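Local coordinates for protein pyrrolidone-carboxylate peptidase (Deinococcus radiodurans R1, PDB 5Z48) that removes N-terminal pyroglutamyl (5-oxoprolyl) groups from peptides, acting as a tetrameric cytoplasmic thiol peptidase of the C15 family, at residues 6-12 and 40-46; 56-61 and 152-157. All blocks are in the same frame, centred on the assembly; numbering follows the deposited sequence.

Contact 1: 6-12 and 40-46. With PCA (pyroglutamic acid), chain I.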
loop_
_atom_site.group_PDB
_atom_site.type_symbol
_atom_site.label_atom_id
_atom_site.label_comp_id
_atom_site.label_asym_id
_atom_site.label_seq_id
_atom_site.Cartn_x
_atom_site.Cartn_y
_atom_site.Cartn_z
ATOM N N LEU B 6 22.562 -26.231 12.998
ATOM C CA LEU B 6 22.004 -24.943 12.590
ATOM C C LEU B 6 21.133 -24.450 13.740
ATOM O O LEU B 6 20.205 -25.151 14.178
ATOM C CB LEU B 6 21.205 -25.053 11.290
ATOM C CG LEU B 6 20.584 -23.706 10.841
ATOM C CD1 LEU B 6 20.720 -23.494 9.342
ATOM C CD2 LEU B 6 19.138 -23.635 11.201
ATOM N N LEU B 7 21.471 -23.274 14.287
ATOM C CA LEU B 7 20.647 -22.665 15.332
ATOM C C LEU B 7 19.499 -21.910 14.686
ATOM O O LEU B 7 19.735 -21.012 13.890
ATOM C CB LEU B 7 21.492 -21.718 16.193
ATOM C CG LEU B 7 20.714 -20.884 17.232
ATOM C CD1 LEU B 7 20.076 -21.799 18.260
ATOM C CD2 LEU B 7 21.664 -19.876 17.943
ATOM N N LEU B 8 18.260 -22.270 15.023
ATOM C CA LEU B 8 17.063 -21.651 14.457
ATOM C C LEU B 8 16.287 -20.996 15.582
ATOM O O LEU B 8 15.961 -21.660 16.552
ATOM C CB LEU B 8 16.204 -22.716 13.774
ATOM C CG LEU B 8 14.820 -22.257 13.293
ATOM C CD1 LEU B 8 14.929 -21.108 12.252
ATOM C CD2 LEU B 8 14.063 -23.435 12.687
ATOM N N THR B 9 16.035 -19.674 15.499
ATOM C CA THR B 9 15.253 -19.039 16.564
ATOM C C THR B 9 13.979 -18.412 16.006
ATOM O O THR B 9 13.906 -18.057 14.834
ATOM C CB THR B 9 16.063 -17.973 17.319
ATOM O OG1 THR B 9 16.377 -16.859 16.457
ATOM C CG2 THR B 9 17.372 -18.542 17.813
ATOM N N GLY B 10 12.970 -18.307 16.875
ATOM C CA GLY B 10 11.772 -17.528 16.600
ATOM C C GLY B 10 11.476 -16.668 17.816
ATOM O O GLY B 10 12.160 -16.753 18.829
ATOM N N PHE B 11 10.454 -15.824 17.680
ATOM C CA PHE B 11 10.062 -14.927 18.759
ATOM C C PHE B 11 8.663 -15.261 19.277
ATOM O O PHE B 11 7.808 -15.758 18.535
ATOM C CB PHE B 11 10.064 -13.429 18.305
ATOM C CG PHE B 11 11.397 -12.769 18.356
ATOM C CD1 PHE B 11 11.919 -12.326 19.552
ATOM C CD2 PHE B 11 12.141 -12.571 17.180
ATOM C CE1 PHE B 11 13.143 -11.681 19.616
ATOM C CE2 PHE B 11 13.385 -11.904 17.226
ATOM C CZ PHE B 11 13.894 -11.474 18.440
ATOM N N GLU B 12 8.413 -14.928 20.556
ATOM C CA GLU B 12 7.069 -15.006 21.179
ATOM C C GLU B 12 6.084 -13.990 20.580
ATOM O O GLU B 12 6.483 -13.034 19.905
ATOM C CB GLU B 12 7.180 -14.758 22.672
ATOM C CG GLU B 12 8.107 -15.716 23.379
ATOM C CD GLU B 12 8.267 -15.401 24.864
ATOM O OE1 GLU B 12 7.652 -14.441 25.377
ATOM O OE2 GLU B 12 9.071 -16.107 25.512
ATOM N N VAL B 40 18.947 -29.250 13.123
ATOM C CA VAL B 40 18.360 -27.981 13.565
ATOM C C VAL B 40 18.149 -28.029 15.069
ATOM O O VAL B 40 17.590 -29.013 15.586
ATOM C CB VAL B 40 17.025 -27.736 12.849
ATOM C CG1 VAL B 40 16.314 -26.462 13.441
ATOM C CG2 VAL B 40 17.227 -27.616 11.336
ATOM N N HIS B 41 18.603 -26.997 15.777
ATOM C CA HIS B 41 18.308 -26.800 17.195
ATOM C C HIS B 41 17.503 -25.517 17.292
ATOM O O HIS B 41 18.015 -24.454 16.943
ATOM C CB HIS B 41 19.594 -26.640 18.015
ATOM C CG HIS B 41 19.337 -26.348 19.454
ATOM N ND1 HIS B 41 19.217 -27.346 20.397
ATOM C CD2 HIS B 41 19.121 -25.180 20.105
ATOM C CE1 HIS B 41 18.984 -26.800 21.580
ATOM N NE2 HIS B 41 18.893 -25.487 21.422
ATOM N N SER B 42 16.265 -25.592 17.767
ATOM C CA SER B 42 15.429 -24.391 17.832
ATOM C C SER B 42 15.354 -23.820 19.246
ATOM O O SER B 42 15.420 -24.542 20.244
ATOM C CB SER B 42 14.005 -24.703 17.386
ATOM O OG SER B 42 14.006 -25.221 16.083
ATOM N N ALA B 43 15.093 -22.508 19.313
ATOM C CA ALA B 43 14.822 -21.812 20.567
ATOM C C ALA B 43 13.895 -20.635 20.320
ATOM O O ALA B 43 13.873 -20.048 19.234
ATOM C CB ALA B 43 16.105 -21.295 21.242
ATOM N N LEU B 44 13.094 -20.333 21.318
ATOM C CA LEU B 44 12.273 -19.142 21.265
ATOM C C LEU B 44 12.900 -18.042 22.101
ATOM O O LEU B 44 13.439 -18.290 23.183
ATOM C CB LEU B 44 10.872 -19.442 21.759
ATOM C CG LEU B 44 10.138 -20.416 20.851
ATOM C CD1 LEU B 44 8.691 -20.456 21.330
ATOM C CD2 LEU B 44 10.226 -20.058 19.354
ATOM N N LEU B 45 12.858 -16.835 21.563
ATOM C CA LEU B 45 13.349 -15.647 22.247
ATOM C C LEU B 45 12.203 -14.743 22.709
ATOM O O LEU B 45 11.170 -14.621 22.026
ATOM C CB LEU B 45 14.245 -14.840 21.299
ATOM C CG LEU B 45 15.455 -15.644 20.755
ATOM C CD1 LEU B 45 16.251 -14.813 19.730
ATOM C CD2 LEU B 45 16.421 -16.055 21.856
ATOM N N PRO B 46 12.373 -14.056 23.840
ATOM C CA PRO B 46 11.381 -13.059 24.243
ATOM C C PRO B 46 11.515 -11.795 23.398
ATOM O O PRO B 46 12.586 -11.475 22.874
ATOM C CB PRO B 46 11.745 -12.773 25.700
ATOM C CG PRO B 46 13.280 -12.953 25.692
ATOM C CD PRO B 46 13.522 -14.120 24.752
HETATM N N PCA I . 8.850 -9.167 14.996
HETATM C CA PCA I . 9.312 -7.971 15.692
HETATM C CB PCA I . 9.794 -8.402 17.087
HETATM C CG PCA I . 9.455 -9.882 17.265
HETATM C CD PCA I . 8.939 -10.278 15.905
HETATM O OE PCA I . 8.622 -11.444 15.643
HETATM C C PCA I . 10.369 -7.239 14.841
HETATM O O PCA I . 11.301 -6.596 15.335
HETATM O OXT PCA I . 10.331 -7.315 13.581
#
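Phe11 lays its ring beside Leu45, with CE1 3.7 Å from Leu45 CB, at the C-terminal end of two parallel strands, 6-11 and 40-45, that are direct neighbours in the sheet of this alpha/beta fold. CG of the bound pyroglutamate lies over one face of that ring, so the flat aromatic serves as a wall of the ligand pocket while Leu45, on the same face of the sheet, packs beside it. Five backbone hydrogen bonds join the strands, the first from His41 N to Leu6 O (2.9 Å) and the last from Leu45 N to Gly10 O (2.8 Å). Side chains alternate between the faces. Leu7, Thr9, Ala43 and Leu45 project with Phe11 on the side covered by helix 49-63, where compact Ala43 admits Leu59 close to the sheet. Leu6, Leu8, Val40 and Leu44 occupy the other face, against which helix 21-29 packs; Leu8 CB meets Val40 CG1 at 3.8 Å. Beta-branched Val40, Leu6 and Leu8 suit this buried interior, whereas Leu44 is more exposed. Gly10 has no side chain; an ideal CB there would lie only 3.5 Å from Leu44 CD2. Beyond the strands, Glu12 N adds a sixth bond, to Leu45 O at 3.1 Å.

Contact 2: 56-61 and 152-157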
loop_
_atom_site.group_PDB
_atom_site.type_symbol
_atom_site.label_atom_id
_atom_site.label_comp_id
_atom_site.label_asym_id
_atom_site.label_seq_id
_atom_site.Cartn_x
_atom_site.Cartn_y
_atom_site.Cartn_z
ATOM N N LEU B 56 20.312 -15.331 23.524
ATOM C CA LEU B 56 20.963 -15.619 22.249
ATOM C C LEU B 56 22.459 -15.843 22.450
ATOM O O LEU B 56 23.041 -16.770 21.862
ATOM C CB LEU B 56 20.690 -14.471 21.261
ATOM C CG LEU B 56 21.224 -14.672 19.850
ATOM C CD1 LEU B 56 20.885 -16.028 19.279
ATOM C CD2 LEU B 56 20.650 -13.569 18.915
ATOM N N THR B 57 23.081 -15.039 23.318
ATOM C CA THR B 57 24.482 -15.274 23.665
ATOM C C THR B 57 24.674 -16.660 24.251
ATOM O O THR B 57 25.624 -17.373 23.888
ATOM C CB THR B 57 24.974 -14.212 24.642
ATOM O OG1 THR B 57 25.134 -12.968 23.946
ATOM C CG2 THR B 57 26.312 -14.583 25.212
ATOM N N ARG B 58 23.787 -17.071 25.167
ATOM C CA ARG B 58 23.923 -18.415 25.731
ATOM C C ARG B 58 23.801 -19.489 24.646
ATOM O O ARG B 58 24.570 -20.461 24.640
ATOM C CB ARG B 58 22.899 -18.607 26.851
ATOM C CG ARG B 58 22.833 -19.995 27.423
ATOM C CD ARG B 58 21.856 -19.997 28.570
ATOM N NE ARG B 58 22.183 -21.019 29.552
ATOM N N LEU B 59 22.846 -19.334 23.728
ATOM C CA LEU B 59 22.699 -20.301 22.639
ATOM C C LEU B 59 23.946 -20.344 21.749
ATOM O O LEU B 59 24.424 -21.430 21.379
ATOM C CB LEU B 59 21.454 -19.963 21.801
ATOM C CG LEU B 59 20.104 -20.228 22.446
ATOM C CD1 LEU B 59 19.014 -19.380 21.703
ATOM C CD2 LEU B 59 19.766 -21.727 22.447
ATOM N N LEU B 60 24.476 -19.174 21.369
ATOM C CA LEU B 60 25.662 -19.154 20.512
ATOM C C LEU B 60 26.857 -19.802 21.202
ATOM O O LEU B 60 27.614 -20.568 20.587
ATOM C CB LEU B 60 25.995 -17.719 20.122
ATOM C CG LEU B 60 24.969 -17.062 19.228
ATOM C CD1 LEU B 60 25.265 -15.528 19.127
ATOM C CD2 LEU B 60 25.018 -17.679 17.810
ATOM N N SER B 61 27.013 -19.541 22.501
ATOM C CA SER B 61 28.133 -20.099 23.255
ATOM C C SER B 61 27.970 -21.606 23.488
ATOM O O SER B 61 28.925 -22.381 23.340
ATOM C CB SER B 61 28.243 -19.361 24.593
ATOM O OG SER B 61 29.451 -19.681 25.237
ATOM N N HIS B 152 23.156 -8.166 17.267
ATOM C CA HIS B 152 23.779 -8.821 18.421
ATOM C C HIS B 152 24.509 -10.102 18.015
ATOM O O HIS B 152 25.656 -10.341 18.443
ATOM C CB HIS B 152 22.698 -9.120 19.451
ATOM C CG HIS B 152 23.200 -9.811 20.664
ATOM N ND1 HIS B 152 23.558 -9.131 21.812
ATOM C CD2 HIS B 152 23.403 -11.125 20.920
ATOM C CE1 HIS B 152 23.956 -10.004 22.726
ATOM N NE2 HIS B 152 23.895 -11.216 22.200
ATOM N N ALA B 153 23.864 -10.950 17.213
ATOM C CA ALA B 153 24.493 -12.220 16.850
ATOM C C ALA B 153 25.715 -11.995 15.964
ATOM O O ALA B 153 26.756 -12.651 16.160
ATOM C CB ALA B 153 23.470 -13.117 16.149
ATOM N N LEU B 154 25.618 -11.098 14.974
ATOM C CA LEU B 154 26.756 -10.882 14.083
ATOM C C LEU B 154 27.944 -10.320 14.853
ATOM O O LEU B 154 29.089 -10.728 14.630
ATOM C CB LEU B 154 26.331 -9.969 12.923
ATOM C CG LEU B 154 25.387 -10.627 11.927
ATOM C CD1 LEU B 154 24.715 -9.554 11.034
ATOM C CD2 LEU B 154 26.146 -11.635 11.033
ATOM N N HIS B 155 27.678 -9.401 15.795
ATOM C CA HIS B 155 28.739 -8.820 16.617
ATOM C C HIS B 155 29.401 -9.884 17.492
ATOM O O HIS B 155 30.639 -9.956 17.554
ATOM C CB HIS B 155 28.145 -7.719 17.496
ATOM C CG HIS B 155 29.161 -7.026 18.349
ATOM N ND1 HIS B 155 30.133 -6.208 17.818
ATOM C CD2 HIS B 155 29.334 -6.998 19.692
ATOM C CE1 HIS B 155 30.879 -5.719 18.798
ATOM N NE2 HIS B 155 30.419 -6.184 19.946
ATOM N N TRP B 156 28.592 -10.694 18.186
ATOM C CA TRP B 156 29.131 -11.742 19.057
ATOM C C TRP B 156 30.001 -12.704 18.258
ATOM O O TRP B 156 31.127 -13.029 18.654
ATOM C CB TRP B 156 27.968 -12.488 19.749
ATOM C CG TRP B 156 28.444 -13.430 20.812
ATOM C CD1 TRP B 156 28.516 -13.175 22.152
ATOM C CD2 TRP B 156 28.938 -14.769 20.628
ATOM N NE1 TRP B 156 29.019 -14.271 22.815
ATOM C CE2 TRP B 156 29.271 -15.265 21.909
ATOM C CE3 TRP B 156 29.118 -15.596 19.504
ATOM C CZ2 TRP B 156 29.794 -16.549 22.108
ATOM C CZ3 TRP B 156 29.631 -16.869 19.697
ATOM C CH2 TRP B 156 29.974 -17.334 20.994
ATOM N N LEU B 157 29.495 -13.150 17.101
ATOM C CA LEU B 157 30.264 -14.080 16.283
ATOM C C LEU B 157 31.598 -13.471 15.854
ATOM O O LEU B 157 32.648 -14.110 15.976
ATOM C CB LEU B 157 29.443 -14.510 15.078
ATOM C CG LEU B 157 28.302 -15.498 15.383
ATOM C CD1 LEU B 157 27.394 -15.555 14.141
ATOM C CD2 LEU B 157 28.829 -16.884 15.762
#
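Apolar packing forms the buried side of the contact between helix segments 56-61 and 152-157, whose axes approach to 10.5 Å and cross at -43°. Leu60 is central: its CD1 reaches Ala153 CB at 4.2 Å and its CD2 reaches Leu157 CD2 at 4.4 Å. One turn earlier, Leu56 CD2 meets the same Ala153 CB at 4.0 Å. The small methyl of Ala153 allows both leucines to come close to the helix backbone, with Leu60 CD1 only 4.1 Å from Ala153 CA.

The aromatic part is a CH-pi contact. Leu60 CB sits over the six-membered ring of Trp156, 3.9 Å from its centroid and 17° off the normal. The broad indole, stacked in turn with His160, also reaches Ser61 and Thr57, whose CG2 is 3.6 Å from Trp156 NE1.

One polar link joins the helices: Thr57 OG1 and His152 NE2 are hydrogen-bonded at 2.8 Å, and either may be the donor. A hydroxyl and an imidazole suit this less buried margin, while Leu56, Leu60 and Ala153 fill the interior.

Both helices lie on the same face of the central sheet, side by side in one helical layer of the alpha/beta fold: Leu56 and Leu60 rest on Leu7 of strand 5-11, Leu56 and Ala153 share Leu70 of strand 67-73, and Ala153 and Leu157 cover Cys167 of strand 167-172.

From the N terminus, strand 5-11 leads through helix 21-29 on one face of the sheet and a short hairpin into strand 38-45, where contact 1 closes this first excursion. The chain then turns into helix 49-63 on the opposite face, whose second half opens contact 2; that contact closes after 90 intervening residues, at helix 145-159, whose first turn carries Cys146, the probable catalytic cysteine. The two loops are thus in series, neither nested nor crossed. They nevertheless meet in space: Leu59 CD1 packs on Ala43 CB at 3.5 Å, and Leu60 CD2 on Leu7 CD2 at 4.0 Å. Helix 49-63 therefore joins the paired strands to the second helix on the same side.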